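Local coordinates for protein PrgB (Enterococcus faecalis, PDB 6EVU) that promotes cell aggregation, biofilm formation and conjugation by binding and compacting DNA, here represented by its adhesin domain, at residues E24-N29 / T306-Q311; K224-S229 / S271-A276. All blocks are in the same frame, centred on the assembly; numbering follows the deposited sequence.

Interaction 1. Residues E24-N29 / T306-Q311; sequences EAISKN and TNLNAQ
Where the small two-stranded antiparallel sheet of 24-25 and 312-313 gives way to loops, near the C-terminal end of this adhesin domain, I26 and K28 close against L308, A310 and Q311. The backbone pairing of the sheet extends one bond further here: I26 N donates to Q311 O over 3.0 Å in a nearly straight bond (171° at the hydrogen), the donor lying 30° out of the carbonyl plane. The I26 side chain leans over the same peptide, its CD1 3.4 Å from Q311 C. The second branch, CG2, stands anti to the backbone N and points to L308, and the two side chains meet tip to tip, I26 CG2 against L308 CD1 at 3.5 Å. Branched aliphatic residues suit this place, since both also touch A194 of strand 193-197. K28 shields the outer side. Its chain bends at chi2 (-87°) and then runs extended, so that CD packs on L308 CD1 while the ammonium reaches the backbone of 306-311. There K28 NZ lies 2.9 Å from A310 O. The Q311 side chain crosses that of K28 at about a right angle. A long lysine thus serves twice, its methylenes extending the apolar patch and its nitrogen meeting the polar backbone. The contact therefore joins one direct backbone bond and a small apolar patch to a water bridge: a single water accepts from both K28 NZ and L308 N, each at 2.9 Å, and so links the exposed lysine to the 306-311 backbone.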
loop_
_atom_site.group_PDB
_atom_site.type_symbol
_atom_site.label_atom_id
_atom_site.label_comp_id
_atom_site.label_asym_id
_atom_site.label_seq_id
_atom_site.Cartn_x
_atom_site.Cartn_y
_atom_site.Cartn_z
ATOM N N GLU A 24 -13.826 -17.629 -9.973
ATOM C CA GLU A 24 -14.761 -16.721 -10.612
ATOM C C GLU A 24 -13.953 -15.607 -11.247
ATOM O O GLU A 24 -13.023 -15.084 -10.640
ATOM C CB GLU A 24 -15.776 -16.146 -9.615
ATOM C CG GLU A 24 -15.169 -15.743 -8.292
ATOM C CD GLU A 24 -16.180 -15.072 -7.365
ATOM O OE1 GLU A 24 -17.394 -15.338 -7.533
ATOM O OE2 GLU A 24 -15.760 -14.282 -6.479
ATOM N N ALA A 25 -14.310 -15.263 -12.475
ATOM C CA ALA A 25 -13.628 -14.195 -13.174
ATOM C C ALA A 25 -13.784 -12.876 -12.418
ATOM O O ALA A 25 -14.781 -12.614 -11.735
ATOM C CB ALA A 25 -14.165 -14.078 -14.602
ATOM N N ILE A 26 -12.743 -12.069 -12.458
ATOM C CA ILE A 26 -12.819 -10.729 -11.885
ATOM C C ILE A 26 -13.180 -9.775 -13.006
ATOM O O ILE A 26 -12.430 -9.652 -13.978
ATOM C CB ILE A 26 -11.490 -10.329 -11.253
ATOM C CG1 ILE A 26 -10.999 -11.423 -10.321
ATOM C CG2 ILE A 26 -11.676 -9.018 -10.522
ATOM C CD1 ILE A 26 -9.493 -11.526 -10.315
ATOM N N SER A 27 -14.314 -9.108 -12.890
ATOM C CA SER A 27 -14.624 -8.063 -13.861
ATOM C C SER A 27 -13.770 -6.814 -13.582
ATOM O O SER A 27 -13.665 -6.351 -12.438
ATOM C CB SER A 27 -16.120 -7.727 -13.846
ATOM O OG SER A 27 -16.526 -7.114 -12.630
ATOM N N LYS A 28 -13.129 -6.290 -14.632
ATOM C CA LYS A 28 -12.340 -5.067 -14.510
ATOM C C LYS A 28 -13.166 -3.854 -14.948
ATOM O O LYS A 28 -12.857 -3.149 -15.901
ATOM C CB LYS A 28 -11.037 -5.189 -15.290
ATOM C CG LYS A 28 -10.570 -6.633 -15.571
ATOM C CD LYS A 28 -9.721 -7.285 -14.458
ATOM C CE LYS A 28 -8.914 -8.489 -14.991
ATOM N NZ LYS A 28 -7.782 -8.929 -14.108
ATOM N N ASN A 29 -14.211 -3.585 -14.173
ATOM C CA ASN A 29 -15.099 -2.465 -14.474
ATOM C C ASN A 29 -14.439 -1.127 -14.157
ATOM O O ASN A 29 -14.603 -0.144 -14.896
ATOM C CB ASN A 29 -16.382 -2.618 -13.658
ATOM C CG ASN A 29 -16.833 -4.064 -13.554
ATOM O OD1 ASN A 29 -16.739 -4.705 -12.490
ATOM N ND2 ASN A 29 -17.319 -4.589 -14.673
ATOM N N THR A 306 -5.484 -0.800 -10.598
ATOM C CA THR A 306 -6.420 -1.860 -10.932
ATOM C C THR A 306 -5.768 -2.923 -11.800
ATOM O O THR A 306 -6.475 -3.723 -12.432
ATOM C CB THR A 306 -7.657 -1.299 -11.650
ATOM O OG1 THR A 306 -7.238 -0.549 -12.810
ATOM C CG2 THR A 306 -8.492 -0.498 -10.727
ATOM N N ASN A 307 -4.440 -2.925 -11.855
ATOM C CA ASN A 307 -3.648 -3.917 -12.588
ATOM C C ASN A 307 -3.493 -5.151 -11.713
ATOM O O ASN A 307 -2.542 -5.269 -10.927
ATOM C CB ASN A 307 -2.292 -3.317 -12.930
ATOM C CG ASN A 307 -2.354 -2.360 -14.110
ATOM O OD1 ASN A 307 -1.941 -1.190 -14.003
ATOM N ND2 ASN A 307 -2.834 -2.861 -15.265
ATOM N N LEU A 308 -4.470 -6.049 -11.787
ATOM C CA LEU A 308 -4.473 -7.222 -10.934
ATOM C C LEU A 308 -3.477 -8.226 -11.478
ATOM O O LEU A 308 -3.398 -8.459 -12.695
ATOM C CB LEU A 308 -5.876 -7.856 -10.868
ATOM C CG LEU A 308 -7.071 -6.909 -10.765
ATOM C CD1 LEU A 308 -8.401 -7.660 -10.678
ATOM C CD2 LEU A 308 -6.849 -6.079 -9.517
ATOM N N ASN A 309 -2.750 -8.883 -10.578
ATOM C CA ASN A 309 -1.889 -9.974 -11.025
ATOM C C ASN A 309 -2.628 -11.307 -11.136
ATOM O O ASN A 309 -1.995 -12.388 -11.087
ATOM C CB ASN A 309 -0.667 -10.065 -10.117
ATOM C CG ASN A 309 0.251 -8.877 -10.300
ATOM O OD1 ASN A 309 0.606 -8.543 -11.431
ATOM N ND2 ASN A 309 0.626 -8.228 -9.208
ATOM N N ALA A 310 -3.946 -11.264 -11.378
ATOM C CA ALA A 310 -4.731 -12.456 -11.660
ATOM C C ALA A 310 -5.908 -12.093 -12.566
ATOM O O ALA A 310 -6.165 -10.921 -12.856
ATOM C CB ALA A 310 -5.212 -13.118 -10.366
ATOM N N GLN A 311 -6.622 -13.119 -13.025
ATOM C CA GLN A 311 -7.844 -12.925 -13.790
ATOM C C GLN A 311 -9.056 -13.478 -13.077
ATOM O O GLN A 311 -10.189 -13.175 -13.474
ATOM C CB GLN A 311 -7.746 -13.599 -15.173
ATOM C CG GLN A 311 -6.365 -13.509 -15.802
ATOM C CD GLN A 311 -6.302 -12.495 -16.936
ATOM O OE1 GLN A 311 -6.687 -11.331 -16.760
ATOM N NE2 GLN A 311 -5.826 -12.935 -18.111
HETATM O O HOH W 1 -5.842 -6.774 -14.263
#

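Interaction 2. Residues K224-S229 / S271-A276; sequences KYINGS and SGVGLA
K224, I226 and V273 carry most of this contact, in which edge strand 221-225 lies antiparallel to 272-276, the central strand of a three-stranded sheet. K224 and V273 form a hydrogen-bonded pair: K224 N donates to V273 O at 2.8 Å, and V273 N returns a bond to K224 O at 3.0 Å. Their side chains share one face of the sheet, where V313 touches both. The aliphatic part of K224 crosses L275 obliquely, with K224 CG pressed to 3.5 Å from L275 CD1, tighter than usual for two carbons. Lysine suits this edge because its far end leads away from the strands, to a hydrogen bond between NZ and K314 O.

I226 begins a type II turn that ends at S229. The I226 side chain crosses that of V273 at about a right angle, with CG1 (anti to the carbonyl carbon, chi1 -58°) 3.8 Å from V273 CG2. From there CD1 continues over G272 CA and onto S271 CB; a CB on G272 would sit close to K224 O. G228, with its positive phi of 86°, fits the third position of the turn. Beyond it the small hydroxyl of S229 closes the contact. Its OG is swung anti to the backbone N (chi1 167°) and donates 2.7 Å to S271 O, in the carbonyl plane and on a lone pair.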
loop_
_atom_site.group_PDB
_atom_site.type_symbol
_atom_site.label_atom_id
_atom_site.label_comp_id
_atom_site.label_asym_id
_atom_site.label_seq_id
_atom_site.Cartn_x
_atom_site.Cartn_y
_atom_site.Cartn_z
ATOM N N LYS A 224 -9.316 -11.120 -1.535
ATOM C CA LYS A 224 -9.480 -12.382 -2.251
ATOM C C LYS A 224 -8.114 -12.951 -2.622
ATOM O O LYS A 224 -7.264 -12.223 -3.137
ATOM C CB LYS A 224 -10.335 -12.166 -3.509
ATOM C CG LYS A 224 -11.813 -11.929 -3.225
ATOM C CD LYS A 224 -12.457 -13.201 -2.644
ATOM C CE LYS A 224 -13.954 -13.218 -2.784
ATOM N NZ LYS A 224 -14.480 -14.544 -2.369
ATOM N N TYR A 225 -7.919 -14.255 -2.388
ATOM C CA TYR A 225 -6.646 -14.933 -2.618
ATOM C C TYR A 225 -6.433 -15.186 -4.113
ATOM O O TYR A 225 -7.377 -15.507 -4.842
ATOM C CB TYR A 225 -6.619 -16.283 -1.867
ATOM C CG TYR A 225 -5.391 -17.154 -2.121
ATOM C CD1 TYR A 225 -4.127 -16.764 -1.690
ATOM C CD2 TYR A 225 -5.497 -18.372 -2.805
ATOM C CE1 TYR A 225 -3.008 -17.553 -1.914
ATOM C CE2 TYR A 225 -4.364 -19.183 -3.041
ATOM C CZ TYR A 225 -3.122 -18.757 -2.586
ATOM O OH TYR A 225 -2.000 -19.505 -2.806
ATOM N N ILE A 226 -5.186 -15.033 -4.568
ATOM C CA ILE A 226 -4.794 -15.453 -5.912
ATOM C C ILE A 226 -4.074 -16.781 -5.804
ATOM O O ILE A 226 -3.154 -16.922 -4.991
ATOM C CB ILE A 226 -3.890 -14.421 -6.602
ATOM C CG1 ILE A 226 -4.573 -13.051 -6.704
ATOM C CG2 ILE A 226 -3.404 -14.971 -7.931
ATOM C CD1 ILE A 226 -3.609 -11.917 -7.123
ATOM N N ASN A 227 -4.472 -17.756 -6.635
ATOM C CA ASN A 227 -3.875 -19.080 -6.514
ATOM C C ASN A 227 -2.380 -19.031 -6.791
ATOM O O ASN A 227 -1.932 -18.427 -7.772
ATOM C CB ASN A 227 -4.555 -20.062 -7.446
ATOM C CG ASN A 227 -4.169 -21.503 -7.129
ATOM O OD1 ASN A 227 -3.873 -21.829 -5.979
ATOM N ND2 ASN A 227 -4.185 -22.350 -8.110
ATOM N N GLY A 228 -1.607 -19.675 -5.906
ATOM C CA GLY A 228 -0.166 -19.691 -5.976
ATOM C C GLY A 228 0.499 -18.510 -5.315
ATOM O O GLY A 228 1.733 -18.490 -5.217
ATOM N N SER A 229 -0.272 -17.536 -4.837
ATOM C CA SER A 229 0.310 -16.397 -4.132
ATOM C C SER A 229 0.726 -16.830 -2.733
ATOM O O SER A 229 0.149 -17.757 -2.138
ATOM C CB SER A 229 -0.677 -15.243 -4.046
ATOM O OG SER A 229 -0.207 -14.264 -3.112
ATOM N N SER A 271 0.773 -11.062 -4.277
ATOM C CA SER A 271 -0.416 -10.262 -4.549
ATOM C C SER A 271 -1.688 -10.903 -4.018
ATOM O O SER A 271 -1.759 -12.109 -3.702
ATOM C CB SER A 271 -0.576 -9.985 -6.038
ATOM O OG SER A 271 0.626 -9.460 -6.552
ATOM N N GLY A 272 -2.702 -10.052 -3.930
ATOM C CA GLY A 272 -4.076 -10.457 -3.727
ATOM C C GLY A 272 -4.947 -9.511 -4.525
ATOM O O GLY A 272 -4.444 -8.612 -5.207
ATOM N N VAL A 273 -6.252 -9.686 -4.390
ATOM C CA VAL A 273 -7.220 -8.810 -5.034
ATOM C C VAL A 273 -8.147 -8.228 -3.974
ATOM O O VAL A 273 -8.608 -8.958 -3.086
ATOM C CB VAL A 273 -8.017 -9.563 -6.107
ATOM C CG1 VAL A 273 -9.015 -8.638 -6.747
ATOM C CG2 VAL A 273 -7.025 -10.145 -7.127
ATOM N N GLY A 274 -8.367 -6.917 -4.037
ATOM C CA GLY A 274 -9.400 -6.258 -3.259
ATOM C C GLY A 274 -10.669 -6.082 -4.079
ATOM O O GLY A 274 -10.618 -5.704 -5.258
ATOM N N LEU A 275 -11.803 -6.414 -3.460
ATOM C CA LEU A 275 -13.125 -6.299 -4.081
ATOM C C LEU A 275 -13.980 -5.391 -3.212
ATOM O O LEU A 275 -14.003 -5.551 -1.983
ATOM C CB LEU A 275 -13.816 -7.676 -4.276
ATOM C CG LEU A 275 -13.217 -8.396 -5.493
ATOM C CD1 LEU A 275 -13.476 -9.908 -5.512
ATOM C CD2 LEU A 275 -13.684 -7.736 -6.766
ATOM N N ALA A 276 -14.639 -4.407 -3.823
ATOM C CA ALA A 276 -15.440 -3.452 -3.058
ATOM C C ALA A 276 -16.820 -3.295 -3.699
ATOM O O ALA A 276 -16.930 -2.817 -4.833
ATOM C CB ALA A 276 -14.750 -2.089 -2.941
#

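The two contacts are neighbours, their centres about 9 Å apart on the same side of the chain's centre. Along the sequence interaction 2 is nested within interaction 1, whose segments come from near the two ends of the domain. The loop 306-311 joins them: N309 ND2 probably hydrogen-bonds S271 OG at 2.9 Å, and A310 CB packs on I226 CG2 at 3.6 Å. L308 CD1 also approaches V273 CG1. The chain's final stretch is thereby fitted against the three-stranded sheet of 193-197, 272-276 and 221-225, with V313 of the small terminal sheet touching I26, K224 and V273. Segment 24-29 and the C-terminal tail thus meet on one flank of the three-stranded sheet.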